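Long-range contacts in peptidyl tryptophan dihydroxylase (Pseudomonas putida, PDB 7CTQ), which probably uses FAD to dihydroxylate a peptide-bound tryptophan, a step essential for making the tryptophylquinone cofactor of quinohemoprotein amine dehydrogenase: residues A[8-13]-A[29-34]; A[138-143]-A[257-262]; A[250-255]-A[304-309]. One frame throughout, in Å; residues are numbered along the deposited sequence. Where two conformers were deposited one is given.

Contact 1: residues A[8-13]-A[29-34]; sequences IVVLGA and YAVTVV. With FAD (flavin-adenine dinucleotide), chain C.
The carbonyl oxygen of Val10 receives two hydrogens from the neighbouring strand. Val34 N gives Val10 O a hydrogen bond of 2.7 Å that is nearly straight (169°). The CA-H of Val33 approaches the same Val10 O, with CA at 3.2 Å. This is the parallel pairing that opens a Rossmann-type FAD-binding fold. Strand 8-11, helix 15-27 and strand 31-35 form its beta-alpha-beta unit, and the two short strand segments run 25° apart. Thr32 uses both of its backbone polar atoms in the ladder. Its N bonds to Ile8 O at 3.1 Å, and its O accepts from Val10 N at 2.8 Å. Gly12 N continues the pattern onto Val34 O, at the end nearest the cofactor.

Ile8, Val10, Val31 and Val33 share one face of the sheet. There CG2 of Val33 sits against CB of Val10 at 3.7 Å. Helix 15-27 packs on this face, with Ala21 and Leu24 touching Val31. CG1 of Val33 is anti to the backbone N (chi1 172°), which sends it toward the Gly12 carbonyl and the CB of Ala13. The opposite face carries Val9, Leu11, Thr32 and Val34. CG1 of Val9 and CG2 of Val34 meet there at 3.9 Å, and Ile125 and Leu127 of strand 123-127 lie against this face.

At the start of the pair, the CD1 methyl of Ile8 comes obliquely to the Tyr29 ring, 3.5 Å from Tyr29 CD1. The far end of that ring is held by a hydrogen bond from the Tyr29 hydroxyl to Asn290. At the other end, Gly12 is tight against the cofactor: its CA is 3.4 Å from the ribose oxygen O4B of FAD, where a CB would be crowded.

Contact 2: residues A[138-143]-A[257-262]; sequences LVEARG and WIRVGD. With FAD (flavin-adenine dinucleotide), chain C.
Trp257 starts the pairing by placing its CA-H on the carbonyl of Leu138, with CA 3.1 Å from Leu138 O. Its CB lies near Leu138 CB, while the indole leads away from strand 138-140. Ile258 pairs on both sides of its peptide: its N bonds to Leu138 O, and its O accepts from Glu140 N at 2.7 Å. The Ile258 and Val139 side chains lie side by side, pointing the same way, with Ile258 CG2 against the Val139 methyls. Val288 and Ile289 of helix 285-294 cover this face.

Arg259 runs alongside Glu140, CG to CG at 3.6 Å, and Glu140 CG lies over one face of its guanidinium. Their charged atoms do not touch: Arg259 NE bonds to Ala263 O, and the end of Glu140 turns to Arg142. The bend at chi2 (63°) turns Glu140 CD back. Glu140 OE1 forms a salt bridge with Arg142 NH2 at 2.8 Å, and OE2 accepts from Arg142 N. Glu140 thus acts as a second shell for Arg142, whose CD packs on the FAD adenine.

Strands 138-140 and 257-259 are parallel neighbours in the Rossmann-type sheet, with 257-259 at its edge within the chain. Val260 N bonds to Glu140 O, and its CG2 meets Ala141 CB at 3.6 Å. A water joins Val260 O, Gly143 N and the FAD phosphate oxygen O1P. Gly261 passes the same phosphate, where a CB would clash. The Gly261-Asp262 pair fits the GD motif of FAD-dependent monooxygenases. Asp262 N donates to FAD O1P at 3.0 Å (158°). Its CB touches Gly143 CA at 3.6 Å, and its OD2 lies 3.4 Å from FAD C3'. An alanine in place of Asp262 would probably leave the C3' to C5' part of the FAD ribityl chain without its carboxylate neighbour and with a gap beside it.

Contact 3: residues A[250-255]-A[304-309]; sequences GECVGQ and QFHQQR
Cys252 and Val253 meet His306 and Gln307 of helix 299-327 without a hydrogen bond between the two segments. The polar-to-ring contact is made by the Cys252 carbonyl. Its O lies at the edge of the His306 imidazole, near the ring plane, 3.6 Å from CD2. The same oxygen is hydrogen-bonded to the backbone of Arg259. The imidazole is held through its NE2, which bonds to Arg259 O. Arg259 therefore ties both partners of this contact through its backbone, and the bond from His306 NE2 to Arg259 O should limit rotation of the ring. CG of His306 is anti to its backbone N (chi1 -169°), which sets CG on the loop side of the helix.

The sulfur makes two contacts. One is an oblique sulfur-aromatic approach, with Cys252 SG 5.0 Å from the centre of the His306 ring and 58° off its normal. The other is packing on the helix at Gln307, where SG lies 3.5 Å from Gln307 CG.

Val253 adds van der Waals contacts. Its CB is 4.1 Å from His306 CD2. Its side chain and that of Gln307 cross at about a right angle, and the Val253 CG1 methyl lies 3.4 Å from the amide nitrogen NE2 of Gln307. Cys252 and Gln307 are each modelled in two conformers. The contacts of SG with CG and of CG1 with NE2 therefore hold for one state and are tentative.

The loop leads from strand 247-249 into strand 257-259. Ile258 of that strand touches both Val253 and His306. Helix 285-294 packs alongside, Leu292 on Val253 and Val288 on His306, while strand 359-367 packs Pro364 and Leu366 on Phe305 of the helix.

Contacts 1 and 2 belong to one sheet. Strands 8-11 and 137-140 are neighbours in it, joined by Leu11 to Val139 and Ala141, and both contacts end at FAD. Contact 1 is a largely apolar strand pair reaching the adenosine ribose. Contact 2 adds charged groups, a water and a pyrophosphate oxygen. Contact 3 does not touch contact 1; their nearest atoms are about 10 Å apart. It meets contact 2 through Arg259. All three are buried, but contact 3 lies beyond the sheet edge, joins a loop to a helix, and relies on side-chain packing instead of a backbone ladder.

Contact 1: residues A[8-13]-A[29-34]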
loop_
_atom_site.group_PDB
_atom_site.type_symbol
_atom_site.label_atom_id
_atom_site.label_comp_id
_atom_site.label_asym_id
_atom_site.label_seq_id
_atom_site.Cartn_x
_atom_site.Cartn_y
_atom_site.Cartn_z
ATOM N N ILE A 8 20.972 -1.075 -11.285
ATOM C CA ILE A 8 19.678 -0.779 -10.672
ATOM C C ILE A 8 19.902 -0.392 -9.220
ATOM O O ILE A 8 20.420 -1.190 -8.428
ATOM C CB ILE A 8 18.710 -1.970 -10.759
ATOM C CG1 ILE A 8 18.455 -2.370 -12.218
ATOM C CG2 ILE A 8 17.412 -1.612 -10.050
ATOM C CD1 ILE A 8 17.833 -3.739 -12.377
ATOM N N VAL A 9 19.482 0.816 -8.853
ATOM C CA VAL A 9 19.575 1.284 -7.475
ATOM C C VAL A 9 18.173 1.579 -6.966
ATOM O O VAL A 9 17.407 2.301 -7.619
ATOM C CB VAL A 9 20.469 2.530 -7.345
ATOM C CG1 VAL A 9 20.560 2.939 -5.887
ATOM C CG2 VAL A 9 21.857 2.270 -7.949
ATOM N N VAL A 10 17.849 1.026 -5.797
ATOM C CA VAL A 10 16.591 1.255 -5.096
ATOM C C VAL A 10 16.855 2.204 -3.931
ATOM O O VAL A 10 17.747 1.954 -3.111
ATOM C CB VAL A 10 15.992 -0.068 -4.583
ATOM C CG1 VAL A 10 14.744 0.194 -3.723
ATOM C CG2 VAL A 10 15.685 -1.030 -5.746
ATOM N N LEU A 11 16.066 3.277 -3.839
ATOM C CA LEU A 11 16.146 4.225 -2.730
ATOM C C LEU A 11 15.069 3.904 -1.709
ATOM O O LEU A 11 13.874 4.029 -2.005
ATOM C CB LEU A 11 15.987 5.667 -3.208
ATOM C CG LEU A 11 16.699 6.038 -4.500
ATOM C CD1 LEU A 11 16.455 7.501 -4.847
ATOM C CD2 LEU A 11 18.190 5.746 -4.382
ATOM N N GLY A 12 15.488 3.512 -0.509
ATOM C CA GLY A 12 14.556 3.211 0.564
ATOM C C GLY A 12 14.366 1.722 0.778
ATOM O O GLY A 12 14.163 0.964 -0.182
ATOM N N ALA A 13 14.425 1.290 2.037
ATOM C CA ALA A 13 14.376 -0.131 2.346
ATOM C C ALA A 13 13.218 -0.446 3.277
ATOM O O ALA A 13 13.376 -1.196 4.246
ATOM C CB ALA A 13 15.697 -0.599 2.964
ATOM N N TYR A 29 18.579 -9.963 -11.722
ATOM C CA TYR A 29 19.197 -8.648 -11.763
ATOM C C TYR A 29 20.079 -8.429 -10.546
ATOM O O TYR A 29 19.714 -8.799 -9.430
ATOM C CB TYR A 29 18.138 -7.548 -11.820
ATOM C CG TYR A 29 17.509 -7.400 -13.173
ATOM C CD1 TYR A 29 18.180 -6.756 -14.204
ATOM C CD2 TYR A 29 16.251 -7.915 -13.427
ATOM C CE1 TYR A 29 17.607 -6.617 -15.450
ATOM C CE2 TYR A 29 15.671 -7.791 -14.670
ATOM C CZ TYR A 29 16.347 -7.135 -15.674
ATOM O OH TYR A 29 15.755 -7.015 -16.907
ATOM N N ALA A 30 21.237 -7.811 -10.775
ATOM C CA ALA A 30 22.024 -7.250 -9.685
ATOM C C ALA A 30 21.336 -5.988 -9.180
ATOM O O ALA A 30 20.890 -5.158 -9.980
ATOM C CB ALA A 30 23.444 -6.939 -10.160
ATOM N N VAL A 31 21.230 -5.848 -7.859
ATOM C CA VAL A 31 20.436 -4.784 -7.249
ATOM C C VAL A 31 21.177 -4.215 -6.049
ATOM O O VAL A 31 21.710 -4.967 -5.228
ATOM C CB VAL A 31 19.050 -5.297 -6.804
ATOM C CG1 VAL A 31 18.234 -4.171 -6.183
ATOM C CG2 VAL A 31 18.306 -5.952 -7.967
ATOM N N THR A 32 21.176 -2.887 -5.933
ATOM C CA THR A 32 21.700 -2.177 -4.771
ATOM C C THR A 32 20.592 -1.330 -4.159
ATOM O O THR A 32 19.873 -0.631 -4.880
ATOM C CB THR A 32 22.890 -1.285 -5.157
ATOM O OG1 THR A 32 23.974 -2.096 -5.628
ATOM C CG2 THR A 32 23.356 -0.451 -3.965
ATOM N N VAL A 33 20.458 -1.381 -2.840
ATOM C CA VAL A 33 19.468 -0.589 -2.118
ATOM C C VAL A 33 20.197 0.417 -1.241
ATOM O O VAL A 33 21.173 0.073 -0.567
ATOM C CB VAL A 33 18.533 -1.480 -1.273
ATOM C CG1 VAL A 33 17.638 -0.636 -0.383
ATOM C CG2 VAL A 33 17.689 -2.370 -2.173
ATOM N N VAL A 34 19.725 1.662 -1.258
ATOM C CA VAL A 34 20.211 2.723 -0.384
ATOM C C VAL A 34 19.069 3.127 0.532
ATOM O O VAL A 34 17.943 3.328 0.062
ATOM C CB VAL A 34 20.708 3.942 -1.180
ATOM C CG1 VAL A 34 21.310 4.981 -0.243
ATOM C CG2 VAL A 34 21.702 3.513 -2.239
HETATM P PA FAD C . 8.429 3.042 4.192
HETATM O O1A FAD C . 8.036 1.863 4.994
HETATM O O2A FAD C . 8.091 4.366 4.862
HETATM O O5B FAD C . 9.929 2.896 3.782
HETATM C C5B FAD C . 10.706 4.030 3.353
HETATM C C4B FAD C . 12.127 3.759 3.771
HETATM O O4B FAD C . 12.994 4.747 3.169
HETATM C C3B FAD C . 12.398 3.805 5.279
HETATM O O3B FAD C . 13.324 2.783 5.643
HETATM C C2B FAD C . 12.958 5.218 5.485
HETATM O O2B FAD C . 13.866 5.311 6.582
HETATM C C1B FAD C . 13.724 5.413 4.177
HETATM N N9A FAD C . 13.970 6.784 3.755
HETATM C C8A FAD C . 13.154 7.876 3.851
HETATM N N7A FAD C . 13.661 8.982 3.365
HETATM C C5A FAD C . 14.921 8.593 2.948
HETATM C C6A FAD C . 15.989 9.298 2.356
HETATM N N6A FAD C . 15.953 10.599 2.071
HETATM N N1A FAD C . 17.120 8.608 2.052
HETATM C C2A FAD C . 17.166 7.303 2.334
HETATM N N3A FAD C . 16.220 6.540 2.892
HETATM C C4A FAD C . 15.118 7.242 3.174
HETATM N N1 FAD C . 0.519 0.052 7.900
HETATM C C2 FAD C . 0.138 -1.106 8.519
HETATM O O2 FAD C . 0.258 -2.204 7.971
HETATM N N3 FAD C . -0.385 -1.062 9.794
HETATM C C4 FAD C . -0.574 0.074 10.555
HETATM O O4 FAD C . -1.038 -0.013 11.690
HETATM C C4X FAD C . -0.170 1.299 9.893
HETATM N N5 FAD C . -0.322 2.424 10.540
HETATM C C5X FAD C . 0.061 3.596 9.908
HETATM C C6 FAD C . -0.101 4.808 10.581
HETATM C C7 FAD C . 0.254 6.013 9.984
HETATM C C7M FAD C . 0.068 7.301 10.740
HETATM C C8 FAD C . 0.780 6.011 8.682
HETATM C C8M FAD C . 1.183 7.297 8.009
HETATM C C9 FAD C . 0.948 4.805 8.009
HETATM C C9A FAD C . 0.588 3.604 8.608
HETATM N N10 FAD C . 0.752 2.366 7.952
HETATM C C10 FAD C . 0.365 1.190 8.562
HETATM C "C1'" FAD C . 1.254 2.320 6.578
HETATM C "C2'" FAD C . 2.691 1.840 6.451
HETATM O "O2'" FAD C . 3.559 2.554 7.331
HETATM C "C3'" FAD C . 3.135 2.051 5.005
HETATM O "O3'" FAD C . 2.105 1.547 4.161
HETATM C "C4'" FAD C . 4.445 1.379 4.607
HETATM O "O4'" FAD C . 5.434 1.519 5.632
HETATM C "C5'" FAD C . 4.960 1.937 3.302
HETATM O "O5'" FAD C . 6.075 1.143 2.873
HETATM P P FAD C . 7.201 1.754 1.987
HETATM O O1P FAD C . 6.534 2.243 0.692
HETATM O O2P FAD C . 8.333 0.797 1.838
HETATM O O3P FAD C . 7.655 3.035 2.806
#

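Contact 2: residues A[138-143]-A[257-262]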
loop_
_atom_site.group_PDB
_atom_site.type_symbol
_atom_site.label_atom_id
_atom_site.label_comp_id
_atom_site.label_asym_id
_atom_site.label_seq_id
_atom_site.Cartn_x
_atom_site.Cartn_y
_atom_site.Cartn_z
ATOM N N LEU A 138 16.445 3.688 -11.558
ATOM C CA LEU A 138 16.164 4.092 -10.190
ATOM C C LEU A 138 14.781 3.608 -9.754
ATOM O O LEU A 138 13.781 3.899 -10.416
ATOM C CB LEU A 138 16.251 5.614 -10.069
ATOM C CG LEU A 138 16.117 6.176 -8.656
ATOM C CD1 LEU A 138 17.432 5.982 -7.953
ATOM C CD2 LEU A 138 15.731 7.649 -8.692
ATOM N N VAL A 139 14.718 2.892 -8.631
ATOM C CA VAL A 139 13.453 2.594 -7.964
ATOM C C VAL A 139 13.293 3.566 -6.801
ATOM O O VAL A 139 14.085 3.548 -5.854
ATOM C CB VAL A 139 13.392 1.140 -7.470
ATOM C CG1 VAL A 139 12.049 0.857 -6.808
ATOM C CG2 VAL A 139 13.682 0.158 -8.598
ATOM N N GLU A 140 12.258 4.403 -6.860
ATOM C CA GLU A 140 11.944 5.342 -5.784
ATOM C C GLU A 140 11.000 4.660 -4.805
ATOM O O GLU A 140 9.838 4.382 -5.129
ATOM C CB GLU A 140 11.319 6.617 -6.338
ATOM C CG GLU A 140 10.748 7.499 -5.259
ATOM C CD GLU A 140 11.829 7.986 -4.336
ATOM O OE1 GLU A 140 12.617 8.844 -4.780
ATOM O OE2 GLU A 140 11.899 7.508 -3.186
ATOM N N ALA A 141 11.500 4.392 -3.606
ATOM C CA ALA A 141 10.767 3.619 -2.621
ATOM C C ALA A 141 10.950 4.216 -1.239
ATOM O O ALA A 141 10.990 3.498 -0.235
ATOM C CB ALA A 141 11.209 2.157 -2.634
ATOM N N ARG A 142 11.060 5.541 -1.157
ATOM C CA ARG A 142 11.255 6.186 0.135
ATOM C C ARG A 142 9.952 6.531 0.835
ATOM O O ARG A 142 9.948 7.403 1.710
ATOM C CB ARG A 142 12.117 7.437 -0.009
ATOM C CG ARG A 142 13.520 7.154 -0.519
ATOM C CD ARG A 142 14.313 8.430 -0.585
ATOM N NE ARG A 142 14.455 8.877 -1.963
ATOM C CZ ARG A 142 14.437 10.152 -2.332
ATOM N NH1 ARG A 142 14.298 11.100 -1.410
ATOM N NH2 ARG A 142 14.567 10.473 -3.616
ATOM N N GLY A 143 8.851 5.869 0.476
ATOM C CA GLY A 143 7.622 6.050 1.217
ATOM C C GLY A 143 7.071 7.457 1.077
ATOM O O GLY A 143 7.273 8.142 0.069
ATOM N N TRP A 257 12.855 4.899 -14.425
ATOM C CA TRP A 257 12.576 4.986 -13.000
ATOM C C TRP A 257 11.160 4.503 -12.730
ATOM O O TRP A 257 10.322 4.416 -13.633
ATOM C CB TRP A 257 12.778 6.406 -12.456
ATOM C CG TRP A 257 11.851 7.447 -13.014
ATOM C CD1 TRP A 257 12.055 8.215 -14.125
ATOM C CD2 TRP A 257 10.580 7.849 -12.476
ATOM N NE1 TRP A 257 10.989 9.066 -14.312
ATOM C CE2 TRP A 257 10.070 8.857 -13.318
ATOM C CE3 TRP A 257 9.824 7.449 -11.374
ATOM C CZ2 TRP A 257 8.841 9.468 -13.090
ATOM C CZ3 TRP A 257 8.598 8.058 -11.150
ATOM C CH2 TRP A 257 8.119 9.055 -12.007
ATOM N N ILE A 258 10.907 4.204 -11.469
ATOM C CA ILE A 258 9.588 3.755 -11.049
ATOM C C ILE A 258 9.427 4.117 -9.584
ATOM O O ILE A 258 10.391 4.086 -8.815
ATOM C CB ILE A 258 9.404 2.239 -11.314
ATOM C CG1 ILE A 258 7.926 1.853 -11.262
ATOM C CG2 ILE A 258 10.223 1.361 -10.330
ATOM C CD1 ILE A 258 7.703 0.404 -11.603
ATOM N N ARG A 259 8.216 4.513 -9.212
ATOM C CA ARG A 259 7.840 4.653 -7.817
ATOM C C ARG A 259 7.041 3.435 -7.362
ATOM O O ARG A 259 6.172 2.938 -8.088
ATOM C CB ARG A 259 7.020 5.930 -7.594
ATOM C CG ARG A 259 7.876 7.176 -7.411
ATOM C CD ARG A 259 7.102 8.447 -7.667
ATOM N NE ARG A 259 6.584 9.023 -6.432
ATOM C CZ ARG A 259 7.068 10.118 -5.859
ATOM N NH1 ARG A 259 8.088 10.760 -6.401
ATOM N NH2 ARG A 259 6.523 10.573 -4.742
ATOM N N VAL A 260 7.328 2.972 -6.144
ATOM C CA VAL A 260 6.620 1.854 -5.538
ATOM C C VAL A 260 6.239 2.223 -4.118
ATOM O O VAL A 260 6.795 3.144 -3.514
ATOM C CB VAL A 260 7.436 0.543 -5.547
ATOM C CG1 VAL A 260 7.672 0.081 -6.971
ATOM C CG2 VAL A 260 8.764 0.719 -4.797
ATOM N N GLY A 261 5.257 1.494 -3.591
ATOM C CA GLY A 261 4.872 1.713 -2.209
ATOM C C GLY A 261 4.168 3.041 -1.989
ATOM O O GLY A 261 3.480 3.572 -2.870
ATOM N N ASP A 262 4.348 3.577 -0.774
ATOM C CA ASP A 262 3.756 4.862 -0.396
ATOM C C ASP A 262 4.171 5.989 -1.338
ATOM O O ASP A 262 3.418 6.954 -1.525
ATOM C CB ASP A 262 4.161 5.221 1.039
ATOM C CG ASP A 262 3.240 4.626 2.088
ATOM O OD1 ASP A 262 2.367 3.807 1.725
ATOM O OD2 ASP A 262 3.396 4.982 3.285
HETATM P PA FAD C . 8.429 3.042 4.192
HETATM O O1A FAD C . 8.036 1.863 4.994
HETATM O O2A FAD C . 8.091 4.366 4.862
HETATM O O5B FAD C . 9.929 2.896 3.782
HETATM C C5B FAD C . 10.706 4.030 3.353
HETATM C C4B FAD C . 12.127 3.759 3.771
HETATM O O4B FAD C . 12.994 4.747 3.169
HETATM C C3B FAD C . 12.398 3.805 5.279
HETATM O O3B FAD C . 13.324 2.783 5.643
HETATM C C2B FAD C . 12.958 5.218 5.485
HETATM O O2B FAD C . 13.866 5.311 6.582
HETATM C C1B FAD C . 13.724 5.413 4.177
HETATM N N9A FAD C . 13.970 6.784 3.755
HETATM C C8A FAD C . 13.154 7.876 3.851
HETATM N N7A FAD C . 13.661 8.982 3.365
HETATM C C5A FAD C . 14.921 8.593 2.948
HETATM C C6A FAD C . 15.989 9.298 2.356
HETATM N N6A FAD C . 15.953 10.599 2.071
HETATM N N1A FAD C . 17.120 8.608 2.052
HETATM C C2A FAD C . 17.166 7.303 2.334
HETATM N N3A FAD C . 16.220 6.540 2.892
HETATM C C4A FAD C . 15.118 7.242 3.174
HETATM N N1 FAD C . 0.519 0.052 7.900
HETATM C C2 FAD C . 0.138 -1.106 8.519
HETATM O O2 FAD C . 0.258 -2.204 7.971
HETATM N N3 FAD C . -0.385 -1.062 9.794
HETATM C C4 FAD C . -0.574 0.074 10.555
HETATM O O4 FAD C . -1.038 -0.013 11.690
HETATM C C4X FAD C . -0.170 1.299 9.893
HETATM N N5 FAD C . -0.322 2.424 10.540
HETATM C C5X FAD C . 0.061 3.596 9.908
HETATM C C6 FAD C . -0.101 4.808 10.581
HETATM C C7 FAD C . 0.254 6.013 9.984
HETATM C C7M FAD C . 0.068 7.301 10.740
HETATM C C8 FAD C . 0.780 6.011 8.682
HETATM C C8M FAD C . 1.183 7.297 8.009
HETATM C C9 FAD C . 0.948 4.805 8.009
HETATM C C9A FAD C . 0.588 3.604 8.608
HETATM N N10 FAD C . 0.752 2.366 7.952
HETATM C C10 FAD C . 0.365 1.190 8.562
HETATM C "C1'" FAD C . 1.254 2.320 6.578
HETATM C "C2'" FAD C . 2.691 1.840 6.451
HETATM O "O2'" FAD C . 3.559 2.554 7.331
HETATM C "C3'" FAD C . 3.135 2.051 5.005
HETATM O "O3'" FAD C . 2.105 1.547 4.161
HETATM C "C4'" FAD C . 4.445 1.379 4.607
HETATM O "O4'" FAD C . 5.434 1.519 5.632
HETATM C "C5'" FAD C . 4.960 1.937 3.302
HETATM O "O5'" FAD C . 6.075 1.143 2.873
HETATM P P FAD C . 7.201 1.754 1.987
HETATM O O1P FAD C . 6.534 2.243 0.692
HETATM O O2P FAD C . 8.333 0.797 1.838
HETATM O O3P FAD C . 7.655 3.035 2.806
HETATM O O HOH W 1 7.648 3.848 -1.159
#

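Contact 3: residues A[250-255]-A[304-309]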
loop_
_atom_site.group_PDB
_atom_site.type_symbol
_atom_site.label_atom_id
_atom_site.label_comp_id
_atom_site.label_asym_id
_atom_site.label_seq_id
_atom_site.Cartn_x
_atom_site.Cartn_y
_atom_site.Cartn_z
ATOM N N GLY A 250 1.220 11.855 -8.764
ATOM C CA GLY A 250 0.988 12.348 -10.115
ATOM C C GLY A 250 1.705 11.534 -11.176
ATOM O O GLY A 250 1.109 11.153 -12.187
ATOM N N GLU A 251 2.997 11.263 -10.964
ATOM C CA GLU A 251 3.803 10.434 -11.856
ATOM C C GLU A 251 4.370 9.272 -11.055
ATOM O O GLU A 251 4.867 9.474 -9.946
ATOM C CB GLU A 251 4.952 11.234 -12.479
ATOM C CG GLU A 251 4.512 12.420 -13.304
ATOM C CD GLU A 251 3.462 12.041 -14.325
ATOM O OE1 GLU A 251 3.666 11.022 -15.024
ATOM O OE2 GLU A 251 2.435 12.756 -14.420
ATOM N N CYS A 252 4.323 8.063 -11.607
ATOM C CA CYS A 252 4.852 6.927 -10.867
ATOM C C CYS A 252 5.785 6.029 -11.667
ATOM O O CYS A 252 6.256 5.026 -11.117
ATOM C CB CYS A 252 3.709 6.077 -10.290
ATOM S SG CYS A 252 2.482 5.574 -11.492
ATOM N N VAL A 253 6.066 6.345 -12.930
ATOM C CA VAL A 253 7.006 5.547 -13.714
ATOM C C VAL A 253 7.517 6.383 -14.886
ATOM O O VAL A 253 6.772 7.161 -15.487
ATOM C CB VAL A 253 6.353 4.220 -14.181
ATOM C CG1 VAL A 253 5.070 4.493 -14.961
ATOM C CG2 VAL A 253 7.331 3.378 -14.990
ATOM N N GLY A 254 8.800 6.203 -15.208
ATOM C CA GLY A 254 9.463 6.881 -16.308
ATOM C C GLY A 254 10.188 5.910 -17.221
ATOM O O GLY A 254 10.011 4.691 -17.109
ATOM N N GLN A 255 11.006 6.436 -18.135
ATOM C CA GLN A 255 11.803 5.576 -19.006
ATOM C C GLN A 255 12.818 4.761 -18.216
ATOM O O GLN A 255 13.164 3.642 -18.611
ATOM C CB GLN A 255 12.520 6.420 -20.058
ATOM C CG GLN A 255 11.584 7.182 -20.963
ATOM C CD GLN A 255 10.639 6.261 -21.705
ATOM O OE1 GLN A 255 9.427 6.274 -21.474
ATOM N NE2 GLN A 255 11.192 5.446 -22.607
ATOM N N GLN A 304 2.125 2.544 -18.848
ATOM C CA GLN A 304 0.677 2.521 -18.685
ATOM C C GLN A 304 0.255 1.387 -17.761
ATOM O O GLN A 304 -0.630 1.556 -16.914
ATOM C CB GLN A 304 -0.000 2.391 -20.046
ATOM C CG GLN A 304 -1.533 2.373 -19.943
ATOM C CD GLN A 304 -2.216 2.148 -21.280
ATOM O OE1 GLN A 304 -1.638 2.417 -22.324
ATOM N NE2 GLN A 304 -3.459 1.646 -21.249
ATOM N N PHE A 305 0.906 0.229 -17.880
ATOM C CA PHE A 305 0.556 -0.890 -17.014
ATOM C C PHE A 305 0.729 -0.519 -15.541
ATOM O O PHE A 305 -0.155 -0.783 -14.713
ATOM C CB PHE A 305 1.401 -2.122 -17.373
ATOM C CG PHE A 305 0.998 -3.348 -16.619
ATOM C CD1 PHE A 305 1.552 -3.627 -15.373
ATOM C CD2 PHE A 305 0.035 -4.203 -17.134
ATOM C CE1 PHE A 305 1.153 -4.738 -14.644
ATOM C CE2 PHE A 305 -0.363 -5.334 -16.421
ATOM C CZ PHE A 305 0.190 -5.595 -15.167
ATOM N N HIS A 306 1.847 0.117 -15.196
ATOM C CA HIS A 306 2.093 0.446 -13.795
ATOM C C HIS A 306 1.163 1.553 -13.295
ATOM O O HIS A 306 0.594 1.443 -12.205
ATOM C CB HIS A 306 3.558 0.850 -13.585
ATOM C CG HIS A 306 3.945 0.954 -12.143
ATOM N ND1 HIS A 306 3.882 -0.118 -11.277
ATOM C CD2 HIS A 306 4.390 2.005 -11.411
ATOM C CE1 HIS A 306 4.267 0.270 -10.072
ATOM N NE2 HIS A 306 4.591 1.552 -10.131
ATOM N N GLN A 307 1.023 2.636 -14.067
ATOM C CA GLN A 307 0.155 3.736 -13.656
ATOM C C GLN A 307 -1.256 3.242 -13.376
ATOM O O GLN A 307 -1.830 3.519 -12.319
ATOM C CB GLN A 307 0.105 4.811 -14.740
ATOM C CG GLN A 307 1.299 5.717 -14.826
ATOM C CD GLN A 307 1.465 6.272 -16.222
ATOM O OE1 GLN A 307 0.495 6.699 -16.852
ATOM N NE2 GLN A 307 2.686 6.220 -16.736
ATOM N N GLN A 308 -1.833 2.513 -14.327
ATOM C CA GLN A 308 -3.226 2.104 -14.198
ATOM C C GLN A 308 -3.423 1.092 -13.073
ATOM O O GLN A 308 -4.435 1.144 -12.363
ATOM C CB GLN A 308 -3.716 1.562 -15.538
ATOM C CG GLN A 308 -3.668 2.635 -16.626
ATOM C CD GLN A 308 -4.259 2.150 -17.930
ATOM O OE1 GLN A 308 -4.106 0.992 -18.294
ATOM N NE2 GLN A 308 -4.958 3.031 -18.630
ATOM N N ARG A 309 -2.473 0.173 -12.879
ATOM C CA ARG A 309 -2.548 -0.718 -11.724
ATOM C C ARG A 309 -2.514 0.075 -10.419
ATOM O O ARG A 309 -3.349 -0.135 -9.528
ATOM C CB ARG A 309 -1.410 -1.748 -11.760
ATOM C CG ARG A 309 -1.281 -2.559 -10.453
ATOM C CD ARG A 309 -0.259 -3.710 -10.540
ATOM N NE ARG A 309 -0.017 -4.326 -9.229
ATOM C CZ ARG A 309 -0.834 -5.219 -8.667
ATOM N NH1 ARG A 309 -1.939 -5.599 -9.297
ATOM N NH2 ARG A 309 -0.552 -5.734 -7.477
#